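Local atomic coordinates of phenylalanine ammonia-lyase (Rhodosporidium toruloides, PDB entry 1Y2M), a protein that catalyses the non-oxidative deamination of L-phenylalanine and L-tyrosine to trans-cinnamate and p-coumarate, the committing step of phenylpropanoid metabolism. Residues A54-T59 and A76-P81. Sequence-based numbering, arbitrary orientation.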
loop_
_atom_site.group_PDB
_atom_site.type_symbol
_atom_site.label_atom_id
_atom_site.label_comp_id
_atom_site.label_asym_id
_atom_site.label_seq_id
_atom_site.Cartn_x
_atom_site.Cartn_y
_atom_site.Cartn_z
ATOM N N ALA B 54 7.303 -36.165 6.882
ATOM C CA ALA B 54 8.565 -35.989 7.614
ATOM C C ALA B 54 8.479 -36.714 8.962
ATOM O O ALA B 54 7.505 -36.517 9.692
ATOM C CB ALA B 54 8.833 -34.539 7.845
ATOM N N PRO B 55 9.464 -37.586 9.279
ATOM C CA PRO B 55 9.547 -38.221 10.614
ATOM C C PRO B 55 9.524 -37.199 11.738
ATOM O O PRO B 55 10.035 -36.093 11.558
ATOM C CB PRO B 55 10.915 -38.926 10.595
ATOM C CG PRO B 55 11.223 -39.124 9.197
ATOM C CD PRO B 55 10.545 -38.038 8.392
ATOM N N THR B 56 8.933 -37.540 12.877
ATOM C CA THR B 56 9.051 -36.665 14.067
ATOM C C THR B 56 9.840 -37.305 15.219
ATOM O O THR B 56 10.242 -36.624 16.172
ATOM C CB THR B 56 7.692 -36.226 14.581
ATOM O OG1 THR B 56 6.930 -37.394 14.942
ATOM C CG2 THR B 56 6.967 -35.393 13.523
ATOM N N ASP B 57 10.059 -38.608 15.121
ATOM C CA ASP B 57 10.672 -39.382 16.204
ATOM C C ASP B 57 12.143 -39.648 15.914
ATOM O O ASP B 57 12.995 -39.563 16.814
ATOM C CB ASP B 57 9.905 -40.710 16.372
ATOM C CG ASP B 57 9.760 -41.484 15.042
ATOM O OD1 ASP B 57 9.677 -40.839 13.955
ATOM O OD2 ASP B 57 9.738 -42.738 15.073
ATOM N N SER B 58 12.456 -39.999 14.668
ATOM C CA SER B 58 13.806 -40.394 14.329
ATOM C C SER B 58 14.641 -39.160 14.078
ATOM O O SER B 58 14.131 -38.089 13.768
ATOM C CB SER B 58 13.823 -41.291 13.103
ATOM O OG SER B 58 13.260 -40.623 12.004
ATOM N N THR B 59 15.938 -39.312 14.248
ATOM C CA THR B 59 16.776 -38.146 14.268
ATOM C C THR B 59 16.956 -37.561 12.885
ATOM O O THR B 59 17.240 -38.272 11.904
ATOM C CB THR B 59 18.143 -38.496 14.867
ATOM O OG1 THR B 59 17.943 -38.983 16.202
ATOM C CG2 THR B 59 19.068 -37.257 14.899
ATOM N N ALA B 76 11.299 -27.737 14.166
ATOM C CA ALA B 76 10.818 -26.492 14.791
ATOM C C ALA B 76 9.607 -26.705 15.697
ATOM O O ALA B 76 9.557 -26.167 16.809
ATOM C CB ALA B 76 10.455 -25.465 13.743
ATOM N N ARG B 77 8.609 -27.427 15.174
ATOM C CA ARG B 77 7.308 -27.623 15.845
ATOM C C ARG B 77 7.052 -28.934 16.535
ATOM O O ARG B 77 6.186 -29.010 17.431
ATOM C CB ARG B 77 6.224 -27.529 14.807
ATOM C CG ARG B 77 6.000 -26.155 14.361
ATOM C CD ARG B 77 4.595 -26.062 13.667
ATOM N NE ARG B 77 4.405 -24.667 13.311
ATOM C CZ ARG B 77 3.721 -24.227 12.266
ATOM N NH1 ARG B 77 3.160 -25.052 11.392
ATOM N NH2 ARG B 77 3.633 -22.931 12.082
ATOM N N LYS B 78 7.703 -30.005 16.096
ATOM C CA LYS B 78 7.362 -31.345 16.596
ATOM C C LYS B 78 8.407 -32.009 17.486
ATOM O O LYS B 78 8.321 -33.214 17.791
ATOM C CB LYS B 78 7.035 -32.303 15.444
ATOM C CG LYS B 78 6.073 -31.782 14.399
ATOM C CD LYS B 78 4.690 -31.694 14.929
ATOM C CE LYS B 78 3.701 -31.302 13.840
ATOM N NZ LYS B 78 2.338 -31.575 14.327
ATOM N N GLY B 79 9.393 -31.235 17.924
ATOM C CA GLY B 79 10.411 -31.745 18.827
ATOM C C GLY B 79 11.309 -32.840 18.294
ATOM O O GLY B 79 11.930 -33.572 19.071
ATOM N N ARG B 80 11.434 -32.942 16.982
ATOM C CA ARG B 80 12.271 -33.967 16.406
ATOM C C ARG B 80 13.716 -33.784 16.777
ATOM O O ARG B 80 14.209 -32.647 16.715
ATOM C CB ARG B 80 12.211 -33.901 14.903
ATOM C CG ARG B 80 12.913 -35.073 14.237
ATOM C CD ARG B 80 12.667 -34.938 12.796
ATOM N NE ARG B 80 13.260 -36.014 12.003
ATOM C CZ ARG B 80 13.289 -35.972 10.680
ATOM N NH1 ARG B 80 12.708 -34.947 10.027
ATOM N NH2 ARG B 80 13.871 -36.951 10.012
ATOM N N PRO B 81 14.404 -34.865 17.175
ATOM C CA PRO B 81 15.823 -34.722 17.506
ATOM C C PRO B 81 16.621 -34.314 16.274
ATOM O O PRO B 81 16.283 -34.729 15.172
ATOM C CB PRO B 81 16.240 -36.125 17.930
ATOM C CG PRO B 81 15.000 -36.809 18.287
ATOM C CD PRO B 81 13.939 -36.240 17.397
HETATM O O HOH W 1 15.174 -39.365 10.636
#
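R80 reaches into the bend of loop 54-59 and meets it mostly through backbone carbonyls. With CG anti to the backbone N (chi1 -172°) and the chain extended to NE, the arm runs past these carbonyls. At its root, R80 CA sends a C-H toward T56 O (3.4 Å), and CB packs on the same oxygen. R80 CG touches both T56 O and S58 O; R80 CD comes up against P55 O at 3.1 Å. R80 NE then donates to S58 O (2.9 Å, 164° at the hydrogen), with the acceptor lying in the guanidinium plane. P55 O sits over one face of the group without a hydrogen bond, and P55 CB lies 3.5 Å above the plane, toward the rim. NH2 touches P55 CG and donates to a water that also gives a hydrogen bond to T59 O and pairs with S58 OG. NH1 turns to helix 69-77, where D71 forms a salt bridge and S74 a hydrogen bond. Beside R80, T56 CG2 meets K78 CB at 3.6 Å, a small apolar contact, whereas P81 rests its CD on D57 O (3.5 Å) and its CB near T59 OG1. An alanine at R80 would probably cost S58 O and D71 a partner and leave the P55 ring without the flat group beside it. The loop leading into strand 60-62, which pairs in parallel with 82-84, is thus tied to helix 69-77; one cation serves a carbonyl, a water and a carboxylate, a polar contact near the surface, away from the catalytic and cinnamate-binding residues.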